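Local coordinates for protein Cdhr2 (PDB 5CYX) that probably acts as an intermicrovillar adhesion molecule, forming calcium-dependent complexes with CDHR5 that control the packing of microvilli on epithelial cells, at residues 27-32 with 51-56; 164-169 with 183-188; 220-225 with 257-262; 267-272 with 294-299. One frame throughout, in Å; residues are numbered along the deposited sequence.

The four contacts lie in series along a rod of three extracellular cadherin repeats: contact 1 in the first repeat, which is required for binding CDHR5, contact 2 in the second, contacts 3 and 4 in the third. Centres of contacts 1 and 2 are about 52 Å apart, those of 2 and 3 about 43 Å, and calcium ions sit at both junctions between repeats. Contact 3 is beside the second junction, with the side chain of Pro220 about 5 Å from a calcium ion. Contacts 3 and 4, with centres about 15 Å apart, touch: Ser262 N lies 2.9 Å from Gln299 O, a probable hydrogen bond between neighbouring strands, and Ile272 packs against Tyr259.

Contact 1 (27-32 with 51-56)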
loop_
_atom_site.group_PDB
_atom_site.type_symbol
_atom_site.label_atom_id
_atom_site.label_comp_id
_atom_site.label_asym_id
_atom_site.label_seq_id
_atom_site.Cartn_x
_atom_site.Cartn_y
_atom_site.Cartn_z
ATOM N N PHE A 27 -11.953 10.047 47.286
ATOM C CA PHE A 27 -12.847 11.135 47.549
ATOM C C PHE A 27 -13.242 11.181 49.022
ATOM O O PHE A 27 -12.930 10.237 49.808
ATOM C CB PHE A 27 -14.104 11.022 46.676
ATOM C CG PHE A 27 -14.812 9.713 46.782
ATOM C CD1 PHE A 27 -15.733 9.485 47.786
ATOM C CD2 PHE A 27 -14.584 8.702 45.864
ATOM C CE1 PHE A 27 -16.425 8.257 47.875
ATOM C CE2 PHE A 27 -15.267 7.478 45.949
ATOM C CZ PHE A 27 -16.179 7.258 46.962
ATOM N N TRP A 28 -13.937 12.270 49.355
ATOM C CA TRP A 28 -14.510 12.560 50.663
ATOM C C TRP A 28 -16.011 12.532 50.570
ATOM O O TRP A 28 -16.586 13.188 49.677
ATOM C CB TRP A 28 -14.134 13.972 51.123
ATOM C CG TRP A 28 -12.705 14.165 51.388
ATOM C CD1 TRP A 28 -11.764 14.554 50.506
ATOM C CD2 TRP A 28 -12.041 13.956 52.626
ATOM N NE1 TRP A 28 -10.534 14.614 51.115
ATOM C CE2 TRP A 28 -10.678 14.250 52.422
ATOM C CE3 TRP A 28 -12.470 13.575 53.896
ATOM C CZ2 TRP A 28 -9.740 14.164 53.420
ATOM C CZ3 TRP A 28 -11.514 13.478 54.920
ATOM C CH2 TRP A 28 -10.166 13.752 54.667
ATOM N N LEU A 29 -16.649 11.826 51.499
ATOM C CA LEU A 29 -18.089 11.910 51.684
ATOM C C LEU A 29 -18.348 13.031 52.679
ATOM O O LEU A 29 -17.698 13.080 53.724
ATOM C CB LEU A 29 -18.636 10.608 52.233
ATOM C CG LEU A 29 -18.537 9.393 51.320
ATOM C CD1 LEU A 29 -18.693 8.105 52.133
ATOM C CD2 LEU A 29 -19.561 9.479 50.198
ATOM N N VAL A 30 -19.284 13.929 52.337
ATOM C CA VAL A 30 -19.653 15.086 53.148
ATOM C C VAL A 30 -21.201 15.151 53.193
ATOM O O VAL A 30 -21.821 14.799 52.224
ATOM C CB VAL A 30 -19.074 16.372 52.466
ATOM C CG1 VAL A 30 -19.575 17.647 53.116
ATOM C CG2 VAL A 30 -17.550 16.339 52.463
ATOM N N ALA A 31 -21.813 15.554 54.310
ATOM C CA ALA A 31 -23.280 15.932 54.359
ATOM C C ALA A 31 -23.370 17.439 54.078
ATOM O O ALA A 31 -22.411 18.089 54.405
ATOM C CB ALA A 31 -23.829 15.591 55.733
ATOM N N THR A 32 -24.416 18.102 53.549
ATOM C CA THR A 32 -25.886 17.883 53.595
ATOM C C THR A 32 -26.471 17.508 54.963
ATOM O O THR A 32 -26.765 18.391 55.779
ATOM C CB THR A 32 -26.391 16.973 52.457
ATOM O OG1 THR A 32 -25.963 15.635 52.686
ATOM C CG2 THR A 32 -25.863 17.444 51.099
ATOM N N PHE A 51 -13.167 0.045 48.431
ATOM C CA PHE A 51 -12.888 1.230 49.232
ATOM C C PHE A 51 -12.724 0.960 50.707
ATOM O O PHE A 51 -13.175 -0.052 51.215
ATOM C CB PHE A 51 -13.975 2.236 49.032
ATOM C CG PHE A 51 -14.162 2.622 47.587
ATOM C CD1 PHE A 51 -13.207 3.394 46.941
ATOM C CD2 PHE A 51 -15.268 2.162 46.859
ATOM C CE1 PHE A 51 -13.362 3.750 45.600
ATOM C CE2 PHE A 51 -15.425 2.496 45.523
ATOM C CZ PHE A 51 -14.469 3.307 44.888
ATOM N N SER A 52 -12.028 1.884 51.355
ATOM C CA SER A 52 -11.803 1.896 52.782
ATOM C C SER A 52 -12.273 3.259 53.236
ATOM O O SER A 52 -11.722 4.264 52.797
ATOM C CB SER A 52 -10.314 1.762 53.051
ATOM O OG SER A 52 -9.994 2.141 54.378
ATOM N N VAL A 53 -13.284 3.299 54.098
ATOM C CA VAL A 53 -13.894 4.581 54.542
ATOM C C VAL A 53 -13.497 4.929 55.979
ATOM O O VAL A 53 -13.530 4.080 56.865
ATOM C CB VAL A 53 -15.419 4.492 54.518
ATOM C CG1 VAL A 53 -16.044 5.822 54.920
ATOM C CG2 VAL A 53 -15.898 4.071 53.137
ATOM N N ASN A 54 -13.133 6.178 56.220
ATOM C CA ASN A 54 -13.005 6.642 57.590
ATOM C C ASN A 54 -14.414 7.084 58.049
ATOM O O ASN A 54 -14.994 8.064 57.537
ATOM C CB ASN A 54 -11.960 7.742 57.701
ATOM C CG ASN A 54 -11.765 8.210 59.129
ATOM O OD1 ASN A 54 -12.741 8.437 59.863
ATOM N ND2 ASN A 54 -10.521 8.380 59.524
ATOM N N ALA A 55 -14.953 6.346 59.014
ATOM C CA ALA A 55 -16.353 6.480 59.408
ATOM C C ALA A 55 -16.665 7.842 59.982
ATOM O O ALA A 55 -17.772 8.307 59.840
ATOM C CB ALA A 55 -16.744 5.383 60.388
ATOM N N ASN A 56 -15.670 8.499 60.567
ATOM C CA ASN A 56 -15.865 9.776 61.224
ATOM C C ASN A 56 -15.602 10.954 60.311
ATOM O O ASN A 56 -16.363 11.910 60.335
ATOM C CB ASN A 56 -14.965 9.882 62.463
ATOM C CG ASN A 56 -15.237 8.786 63.456
ATOM O OD1 ASN A 56 -14.341 8.019 63.806
ATOM N ND2 ASN A 56 -16.484 8.670 63.881
#
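Phe27 and Phe51 meet obliquely inside the first cadherin repeat, a Greek-key beta sandwich, and both belong to the same three-stranded sheet. Strands 25-30 and 51-53 are the outer members of that sheet within the chain, and strand 59-62 runs between them, so the two segments share no backbone bonds and meet by side chains reaching across the middle strand. The rings have centroids 5.7 Å apart and planes inclined at 59°, neither a stack nor a T-shaped pair. The nearest atoms are Phe27 CE2 and Phe51 CE1, 4.2 Å apart. A chi1 of 54° tucks CG of Phe27 between its backbone N and carbonyl carbon, swinging the ring over toward strand 51-53. Val60 of the central strand touches both phenylalanines and Leu29, while Phe74 and Ile76 of the facing sheet pack against Phe51.

Two residues farther along each segment the packing is looser: Leu29 CD1 and Val53 CG1 are 4.5 Å apart. The outer edge of strand 25-30 is taken up by a neighbouring subunit, whose strand continues the sheet antiparallel to Trp28, Leu29 and Val30. After Val53 the chain leaves the sheet through an Asx turn, in which Asn54 OD1, also bonded to the backbone N-H of Thr57, accepts that of Asn56 in the carbonyl plane, at 3.0 Å and with an N-H...O angle of 143°.

Contact 2 (164-169 with 183-188)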
loop_
_atom_site.group_PDB
_atom_site.type_symbol
_atom_site.label_atom_id
_atom_site.label_comp_id
_atom_site.label_asym_id
_atom_site.label_seq_id
_atom_site.Cartn_x
_atom_site.Cartn_y
_atom_site.Cartn_z
ATOM N N GLY A 164 -0.385 -4.221 9.508
ATOM C CA GLY A 164 0.647 -5.235 9.871
ATOM C C GLY A 164 1.191 -6.069 8.709
ATOM O O GLY A 164 2.018 -6.967 8.919
ATOM N N SER A 165 0.715 -5.776 7.484
ATOM C CA SER A 165 1.287 -6.362 6.270
ATOM C C SER A 165 2.578 -5.677 5.816
ATOM O O SER A 165 2.590 -4.449 5.610
ATOM C CB SER A 165 0.298 -6.332 5.122
ATOM O OG SER A 165 -0.665 -7.334 5.330
ATOM N N ILE A 166 3.604 -6.500 5.608
ATOM C CA ILE A 166 4.899 -6.112 5.087
ATOM C C ILE A 166 4.769 -6.265 3.570
ATOM O O ILE A 166 4.385 -7.349 3.068
ATOM C CB ILE A 166 6.010 -7.063 5.637
ATOM C CG1 ILE A 166 6.047 -6.953 7.153
ATOM C CG2 ILE A 166 7.393 -6.775 5.040
ATOM C CD1 ILE A 166 7.009 -7.958 7.793
ATOM N N VAL A 167 5.010 -5.164 2.869
ATOM C CA VAL A 167 4.902 -5.101 1.419
ATOM C C VAL A 167 6.269 -4.971 0.799
ATOM O O VAL A 167 7.067 -4.123 1.246
ATOM C CB VAL A 167 4.041 -3.903 0.970
ATOM C CG1 VAL A 167 4.092 -3.787 -0.525
ATOM C CG2 VAL A 167 2.601 -4.133 1.432
ATOM N N LEU A 168 6.487 -5.697 -0.284
ATOM C CA LEU A 168 7.666 -5.553 -1.080
ATOM C C LEU A 168 7.665 -4.250 -1.866
ATOM O O LEU A 168 6.687 -3.997 -2.620
ATOM C CB LEU A 168 7.746 -6.676 -2.046
ATOM C CG LEU A 168 9.043 -6.739 -2.818
ATOM C CD1 LEU A 168 10.226 -7.199 -1.945
ATOM C CD2 LEU A 168 8.846 -7.616 -4.032
ATOM N N ASN A 169 8.739 -3.471 -1.685
ATOM C CA ASN A 169 8.910 -2.144 -2.267
ATOM C C ASN A 169 9.966 -2.000 -3.354
ATOM O O ASN A 169 10.033 -0.980 -3.975
ATOM C CB ASN A 169 9.190 -1.156 -1.121
ATOM C CG ASN A 169 9.188 0.251 -1.564
ATOM O OD1 ASN A 169 8.118 0.833 -1.960
ATOM N ND2 ASN A 169 10.392 0.868 -1.532
ATOM N N LEU A 183 14.143 -9.110 9.383
ATOM C CA LEU A 183 13.544 -7.845 9.719
ATOM C C LEU A 183 13.245 -7.884 11.195
ATOM O O LEU A 183 12.692 -8.889 11.683
ATOM C CB LEU A 183 12.230 -7.665 8.971
ATOM C CG LEU A 183 12.190 -7.330 7.498
ATOM C CD1 LEU A 183 12.821 -8.380 6.626
ATOM C CD2 LEU A 183 10.728 -7.161 7.115
ATOM N N GLU A 184 13.583 -6.806 11.894
ATOM C CA GLU A 184 13.135 -6.582 13.248
ATOM C C GLU A 184 11.973 -5.575 13.235
ATOM O O GLU A 184 12.127 -4.507 12.672
ATOM C CB GLU A 184 14.282 -6.038 14.085
ATOM C CG GLU A 184 13.854 -5.551 15.442
ATOM C CD GLU A 184 15.009 -5.085 16.292
ATOM O OE1 GLU A 184 16.188 -5.199 15.884
ATOM O OE2 GLU A 184 14.723 -4.665 17.417
ATOM N N LEU A 185 10.856 -5.895 13.900
ATOM C CA LEU A 185 9.683 -4.975 13.973
ATOM C C LEU A 185 9.323 -4.642 15.389
ATOM O O LEU A 185 9.738 -5.332 16.340
ATOM C CB LEU A 185 8.423 -5.594 13.357
ATOM C CG LEU A 185 8.581 -6.546 12.203
ATOM C CD1 LEU A 185 7.193 -7.082 11.817
ATOM C CD2 LEU A 185 9.199 -5.844 11.021
ATOM N N LYS A 186 8.544 -3.583 15.534
ATOM C CA LYS A 186 7.761 -3.379 16.752
ATOM C C LYS A 186 6.369 -2.827 16.444
ATOM O O LYS A 186 6.080 -2.444 15.321
ATOM C CB LYS A 186 8.472 -2.509 17.784
ATOM C CG LYS A 186 8.753 -1.097 17.307
ATOM C CD LYS A 186 9.285 -0.179 18.416
ATOM C CE LYS A 186 9.252 1.273 17.908
ATOM N NZ LYS A 186 9.998 2.261 18.748
ATOM N N ALA A 187 5.517 -2.878 17.455
ATOM C CA ALA A 187 4.179 -2.352 17.377
ATOM C C ALA A 187 4.028 -1.412 18.552
ATOM O O ALA A 187 4.402 -1.786 19.651
ATOM C CB ALA A 187 3.138 -3.492 17.429
ATOM N N CYS A 188 3.536 -0.197 18.304
ATOM C CA CYS A 188 3.173 0.725 19.372
ATOM C C CYS A 188 1.696 1.062 19.281
ATOM O O CYS A 188 1.065 0.875 18.237
ATOM C CB CYS A 188 4.001 2.015 19.314
ATOM S SG CYS A 188 5.785 1.699 19.258
#
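With chi1 at -61° and chi2 at 174°, Ile166 carries its longer branch outward as an extended arm toward Leu183 and Leu185: CG1 stands anti to the carbonyl carbon, and CG2 takes the place anti to the backbone N. Both methyls can then work on the same neighbour. Ile166 CG2 lies 3.9 Å from Leu183 CD2, and Ile166 CD1 reaches that same leucine methyl at 3.9 Å, so one methyl of Leu183 fits against two branch ends of the isoleucine. The side chains come tip to tip from the two strands.

Leu185 meets the far end of the arm, its CD1 4.1 Å from Ile166 CD1. This leucine has chi1 at -32°, well off a staggered position, which suggests some torsional cost in fitting the packed interior. Ile166 CD1 thus has the two leucine methyls on adjoining sides, in directions roughly at right angles. Beside the leucines, on the adjoining strand 206-213, Ile210 touches Leu183, and Val206 and Val208 touch Leu185, while Ile160 and Phe158 extend the apolar layer from strand 158-160.

No hydrogen bond crosses between the segments, and the CA atoms of Ile166 and Leu183 are 10.0 Å apart, the spacing of facing sheets rather than of neighbouring strands. Strand 180-189 carries Cys188, in a disulfide with Cys202, and ends at Asp189, a ligand of calcium. Aliphatic side chains meeting end to end between a three-stranded and a four-stranded sheet are characteristic of the interior of the cadherin-repeat beta sandwich, here the second repeat.

Contact 3 (220-225 with 257-262); sequences PRFIRE and VTYSVS
Apolar contact at the first pair is modest: Pro220 CB faces Val257 CG2 at 4.3 Å. The two side chains point at each other from segments whose CA atoms are 7.9 Å apart at this pair, and Ala302 also touches Val257. Pro220 packs as well on Glu304, a calcium ligand.

Aromatic contact follows two residues along. Phe222 CE1 comes to the edge of the Tyr259 ring, near its plane, and lies 4.4 Å from Tyr259 CE2. The tyrosine has CG anti to the carbonyl carbon (chi1 -54°), which leans its ring back over Val257, whose CG1 sits 3.8 Å above the Tyr259 ring plane, offset toward the rim.

These pairs bridge the two sheets of the third cadherin repeat, a beta sandwich: strand 220-222 is an outer strand of one sheet, beside 240-248, and strand 257-264 edges the other, beside 295-304.

No hydrogen bond crosses between the segments; those nearby go to other strands. Arg221 pairs by its backbone with Val247, and Ser260 with Thr301, each inside its own sheet. The phenol of Tyr259 reaches the opposite sheet, its OH receiving the backbone N-H of Ala246.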
loop_
_atom_site.group_PDB
_atom_site.type_symbol
_atom_site.label_atom_id
_atom_site.label_comp_id
_atom_site.label_asym_id
_atom_site.label_seq_id
_atom_site.Cartn_x
_atom_site.Cartn_y
_atom_site.Cartn_z
ATOM N N PRO A 220 23.512 -18.984 -18.413
ATOM C CA PRO A 220 24.800 -19.599 -18.067
ATOM C C PRO A 220 26.013 -18.810 -18.545
ATOM O O PRO A 220 25.917 -18.106 -19.540
ATOM C CB PRO A 220 24.754 -20.924 -18.811
ATOM C CG PRO A 220 23.911 -20.628 -19.993
ATOM C CD PRO A 220 22.827 -19.724 -19.486
ATOM N N ARG A 221 27.144 -18.957 -17.855
ATOM C CA ARG A 221 28.405 -18.274 -18.217
ATOM C C ARG A 221 29.586 -19.225 -18.322
ATOM O O ARG A 221 29.853 -20.012 -17.411
ATOM C CB ARG A 221 28.761 -17.241 -17.165
ATOM C CG ARG A 221 27.939 -15.986 -17.256
ATOM C CD ARG A 221 28.151 -15.139 -16.013
ATOM N NE ARG A 221 28.171 -13.709 -16.331
ATOM C CZ ARG A 221 29.170 -13.052 -16.939
ATOM N NH1 ARG A 221 29.037 -11.751 -17.175
ATOM N NH2 ARG A 221 30.287 -13.673 -17.331
ATOM N N PHE A 222 30.325 -19.111 -19.410
ATOM C CA PHE A 222 31.550 -19.877 -19.566
ATOM C C PHE A 222 32.570 -19.517 -18.488
ATOM O O PHE A 222 32.618 -18.394 -18.016
ATOM C CB PHE A 222 32.140 -19.660 -20.953
ATOM C CG PHE A 222 31.371 -20.355 -22.026
ATOM C CD1 PHE A 222 31.629 -21.690 -22.325
ATOM C CD2 PHE A 222 30.364 -19.691 -22.719
ATOM C CE1 PHE A 222 30.911 -22.336 -23.304
ATOM C CE2 PHE A 222 29.623 -20.352 -23.691
ATOM C CZ PHE A 222 29.905 -21.668 -23.987
ATOM N N ILE A 223 33.363 -20.501 -18.095
ATOM C CA ILE A 223 34.374 -20.343 -17.053
ATOM C C ILE A 223 35.523 -19.422 -17.491
ATOM O O ILE A 223 36.041 -18.669 -16.680
ATOM C CB ILE A 223 34.900 -21.754 -16.626
ATOM C CG1 ILE A 223 33.783 -22.542 -15.932
ATOM C CG2 ILE A 223 36.122 -21.670 -15.719
ATOM C CD1 ILE A 223 33.044 -21.782 -14.845
ATOM N N ARG A 224 35.903 -19.482 -18.766
ATOM C CA ARG A 224 37.055 -18.735 -19.278
ATOM C C ARG A 224 36.639 -17.833 -20.414
ATOM O O ARG A 224 35.721 -18.150 -21.162
ATOM C CB ARG A 224 38.125 -19.701 -19.778
ATOM C CG ARG A 224 38.534 -20.723 -18.738
ATOM C CD ARG A 224 39.795 -21.454 -19.152
ATOM N NE ARG A 224 40.279 -22.319 -18.078
ATOM C CZ ARG A 224 41.444 -22.971 -18.083
ATOM N NH1 ARG A 224 42.286 -22.876 -19.115
ATOM N NH2 ARG A 224 41.772 -23.728 -17.037
ATOM N N GLU A 225 37.328 -16.705 -20.539
ATOM C CA GLU A 225 37.110 -15.792 -21.654
ATOM C C GLU A 225 37.798 -16.300 -22.922
ATOM O O GLU A 225 37.378 -15.995 -24.059
ATOM C CB GLU A 225 37.629 -14.420 -21.289
ATOM C CG GLU A 225 37.414 -13.378 -22.378
ATOM C CD GLU A 225 37.963 -12.019 -22.005
ATOM O OE1 GLU A 225 38.486 -11.330 -22.901
ATOM O OE2 GLU A 225 37.869 -11.639 -20.819
ATOM N N VAL A 257 24.007 -28.069 -17.779
ATOM C CA VAL A 257 24.201 -27.416 -19.066
ATOM C C VAL A 257 24.604 -28.411 -20.147
ATOM O O VAL A 257 25.406 -29.292 -19.884
ATOM C CB VAL A 257 25.274 -26.302 -18.956
ATOM C CG1 VAL A 257 25.618 -25.778 -20.322
ATOM C CG2 VAL A 257 24.770 -25.199 -18.065
ATOM N N THR A 258 24.059 -28.245 -21.356
ATOM C CA THR A 258 24.533 -28.972 -22.526
ATOM C C THR A 258 25.112 -28.008 -23.535
ATOM O O THR A 258 24.992 -26.802 -23.388
ATOM C CB THR A 258 23.441 -29.816 -23.181
ATOM O OG1 THR A 258 22.396 -28.967 -23.641
ATOM C CG2 THR A 258 22.873 -30.769 -22.201
ATOM N N TYR A 259 25.772 -28.551 -24.549
ATOM C CA TYR A 259 26.579 -27.753 -25.473
ATOM C C TYR A 259 26.267 -28.217 -26.874
ATOM O O TYR A 259 25.896 -29.341 -27.079
ATOM C CB TYR A 259 28.083 -27.961 -25.191
ATOM C CG TYR A 259 28.459 -27.697 -23.741
ATOM C CD1 TYR A 259 28.389 -28.698 -22.753
ATOM C CD2 TYR A 259 28.865 -26.456 -23.355
ATOM C CE1 TYR A 259 28.716 -28.421 -21.419
ATOM C CE2 TYR A 259 29.186 -26.181 -22.050
ATOM C CZ TYR A 259 29.135 -27.136 -21.091
ATOM O OH TYR A 259 29.469 -26.732 -19.817
ATOM N N SER A 260 26.402 -27.332 -27.842
ATOM C CA SER A 260 26.374 -27.693 -29.265
ATOM C C SER A 260 27.291 -26.705 -29.996
ATOM O O SER A 260 27.534 -25.628 -29.506
ATOM C CB SER A 260 24.949 -27.623 -29.820
ATOM O OG SER A 260 24.376 -26.345 -29.546
ATOM N N VAL A 261 27.837 -27.148 -31.116
ATOM C CA VAL A 261 28.607 -26.333 -32.007
ATOM C C VAL A 261 27.575 -25.656 -32.892
ATOM O O VAL A 261 26.867 -26.319 -33.664
ATOM C CB VAL A 261 29.582 -27.157 -32.854
ATOM C CG1 VAL A 261 30.313 -26.253 -33.845
ATOM C CG2 VAL A 261 30.575 -27.842 -31.940
ATOM N N SER A 262 27.481 -24.341 -32.727
ATOM C CA SER A 262 26.484 -23.517 -33.407
ATOM C C SER A 262 27.011 -22.951 -34.730
ATOM O O SER A 262 26.224 -22.491 -35.560
ATOM C CB SER A 262 26.023 -22.382 -32.475
ATOM O OG SER A 262 27.072 -21.946 -31.617
#

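Contact 4 (267-272 with 294-299); sequences PGWFDI and EEVQIQ
The Phe270 ring takes Val296 at its edge: Val296 CG2 lies in the ring plane, 3.8 Å from Phe270 CE2. The ring and the valine come from opposite directions, across the two sheets of the third cadherin repeat's beta sandwich. Strand 270-272 edges one sheet, and strand 295-304 belongs to the other. Ile298 approaches the same ring obliquely and at about a right angle to the phenylalanine side chain, its CD1 3.6 Å from Phe270 CD2. The neighbouring ring atoms CD2 and CE2 therefore receive an isoleucine and a valine, while Ile322 of strand 315-324 packs on Phe270 as well.

Trp269 adds a second aromatic group, its side chain crossing that of Val296 at about a right angle. Val296 CG2 thus meets two rings, since Trp269 CE3 lies 4.1 Å from it. The valine's CG1 is anti to the backbone N (chi1 -166°), leaving CG2 beside that N, where it touches both the indole and the phenyl ring. Putting an alanine at Phe270 would probably open a gap beneath Val296 and Ile298 and leave the Ile298 tip without its ring partner. Trp269 is covered from beyond the segments by Leu284 and Gln288.

CA atoms of Phe270 and Ile298 are 8.0 Å apart. Next to Phe270, on the same strand, Asp271 OD1 takes the backbone N-H of Ile272 in a weak bond of 2.9 Å.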
loop_
_atom_site.group_PDB
_atom_site.type_symbol
_atom_site.label_atom_id
_atom_site.label_comp_id
_atom_site.label_asym_id
_atom_site.label_seq_id
_atom_site.Cartn_x
_atom_site.Cartn_y
_atom_site.Cartn_z
ATOM N N PRO A 267 32.736 -26.411 -41.221
ATOM C CA PRO A 267 31.622 -27.208 -40.722
ATOM C C PRO A 267 31.917 -28.706 -40.823
ATOM O O PRO A 267 32.520 -29.152 -41.802
ATOM C CB PRO A 267 30.472 -26.826 -41.652
ATOM C CG PRO A 267 30.791 -25.435 -42.108
ATOM C CD PRO A 267 32.287 -25.318 -42.111
ATOM N N GLY A 268 31.534 -29.458 -39.790
ATOM C CA GLY A 268 31.748 -30.885 -39.738
ATOM C C GLY A 268 33.046 -31.345 -39.098
ATOM O O GLY A 268 33.116 -32.480 -38.633
ATOM N N TRP A 269 34.104 -30.523 -39.081
ATOM C CA TRP A 269 35.392 -31.049 -38.609
ATOM C C TRP A 269 35.374 -31.371 -37.123
ATOM O O TRP A 269 35.982 -32.361 -36.707
ATOM C CB TRP A 269 36.538 -30.115 -38.931
ATOM C CG TRP A 269 36.976 -30.157 -40.352
ATOM C CD1 TRP A 269 36.264 -30.610 -41.435
ATOM C CD2 TRP A 269 38.222 -29.686 -40.852
ATOM N NE1 TRP A 269 37.016 -30.471 -42.573
ATOM C CE2 TRP A 269 38.218 -29.899 -42.246
ATOM C CE3 TRP A 269 39.358 -29.119 -40.252
ATOM C CZ2 TRP A 269 39.311 -29.559 -43.065
ATOM C CZ3 TRP A 269 40.454 -28.770 -41.072
ATOM C CH2 TRP A 269 40.415 -28.997 -42.463
ATOM N N PHE A 270 34.667 -30.547 -36.342
ATOM C CA PHE A 270 34.506 -30.763 -34.896
ATOM C C PHE A 270 33.054 -30.772 -34.421
ATOM O O PHE A 270 32.220 -30.079 -34.975
ATOM C CB PHE A 270 35.257 -29.680 -34.135
ATOM C CG PHE A 270 36.682 -29.572 -34.524
ATOM C CD1 PHE A 270 37.622 -30.468 -34.016
ATOM C CD2 PHE A 270 37.100 -28.581 -35.429
ATOM C CE1 PHE A 270 38.958 -30.376 -34.401
ATOM C CE2 PHE A 270 38.418 -28.501 -35.817
ATOM C CZ PHE A 270 39.348 -29.389 -35.300
ATOM N N ASP A 271 32.774 -31.546 -33.380
ATOM C CA ASP A 271 31.484 -31.481 -32.656
ATOM C C ASP A 271 31.783 -31.493 -31.138
ATOM O O ASP A 271 32.954 -31.463 -30.730
ATOM C CB ASP A 271 30.521 -32.612 -33.108
ATOM C CG ASP A 271 29.020 -32.242 -32.976
ATOM O OD1 ASP A 271 28.677 -31.206 -32.400
ATOM O OD2 ASP A 271 28.128 -33.029 -33.421
ATOM N N ILE A 272 30.736 -31.466 -30.315
ATOM C CA ILE A 272 30.878 -31.400 -28.857
ATOM C C ILE A 272 29.829 -32.287 -28.151
ATOM O O ILE A 272 28.719 -32.402 -28.643
ATOM C CB ILE A 272 30.787 -29.940 -28.388
ATOM C CG1 ILE A 272 31.192 -29.825 -26.928
ATOM C CG2 ILE A 272 29.386 -29.350 -28.628
ATOM C CD1 ILE A 272 31.491 -28.398 -26.517
ATOM N N GLU A 294 46.696 -22.099 -40.012
ATOM C CA GLU A 294 46.565 -23.503 -39.584
ATOM C C GLU A 294 45.566 -23.693 -38.428
ATOM O O GLU A 294 45.770 -24.523 -37.537
ATOM C CB GLU A 294 47.940 -24.095 -39.240
ATOM C CG GLU A 294 48.982 -23.933 -40.351
ATOM C CD GLU A 294 49.728 -25.223 -40.678
ATOM O OE1 GLU A 294 50.152 -25.943 -39.743
ATOM O OE2 GLU A 294 49.889 -25.523 -41.885
ATOM N N GLU A 295 44.476 -22.924 -38.479
ATOM C CA GLU A 295 43.552 -22.776 -37.356
ATOM C C GLU A 295 42.086 -22.833 -37.763
ATOM O O GLU A 295 41.682 -22.233 -38.771
ATOM C CB GLU A 295 43.788 -21.445 -36.654
ATOM C CG GLU A 295 44.792 -21.514 -35.518
ATOM C CD GLU A 295 45.015 -20.161 -34.858
ATOM O OE1 GLU A 295 44.236 -19.225 -35.130
ATOM O OE2 GLU A 295 45.972 -20.032 -34.064
ATOM N N VAL A 296 41.300 -23.528 -36.936
ATOM C CA VAL A 296 39.857 -23.525 -37.035
ATOM C C VAL A 296 39.266 -22.747 -35.864
ATOM O O VAL A 296 39.665 -22.946 -34.714
ATOM C CB VAL A 296 39.315 -24.955 -36.992
ATOM C CG1 VAL A 296 37.868 -24.973 -37.426
ATOM C CG2 VAL A 296 40.134 -25.863 -37.905
ATOM N N GLN A 297 38.308 -21.868 -36.166
ATOM C CA GLN A 297 37.516 -21.182 -35.149
ATOM C C GLN A 297 36.124 -21.826 -35.075
ATOM O O GLN A 297 35.502 -22.100 -36.107
ATOM C CB GLN A 297 37.420 -19.680 -35.442
ATOM C CG GLN A 297 38.740 -18.919 -35.238
ATOM C CD GLN A 297 38.536 -17.445 -34.958
ATOM O OE1 GLN A 297 39.244 -16.576 -35.498
ATOM N NE2 GLN A 297 37.571 -17.143 -34.103
ATOM N N ILE A 298 35.651 -22.051 -33.850
ATOM C CA ILE A 298 34.417 -22.837 -33.570
ATOM C C ILE A 298 33.558 -22.109 -32.548
ATOM O O ILE A 298 34.073 -21.725 -31.498
ATOM C CB ILE A 298 34.799 -24.265 -33.093
ATOM C CG1 ILE A 298 34.404 -25.277 -34.142
ATOM C CG2 ILE A 298 34.155 -24.706 -31.788
ATOM C CD1 ILE A 298 35.402 -25.376 -35.254
ATOM N N GLN A 299 32.277 -21.893 -32.867
ATOM C CA GLN A 299 31.326 -21.325 -31.918
ATOM C C GLN A 299 30.601 -22.437 -31.125
ATOM O O GLN A 299 29.920 -23.273 -31.708
ATOM C CB GLN A 299 30.290 -20.469 -32.628
ATOM C CG GLN A 299 29.510 -19.568 -31.674
ATOM C CD GLN A 299 28.405 -18.818 -32.377
ATOM O OE1 GLN A 299 27.632 -19.412 -33.123
ATOM N NE2 GLN A 299 28.329 -17.508 -32.158
#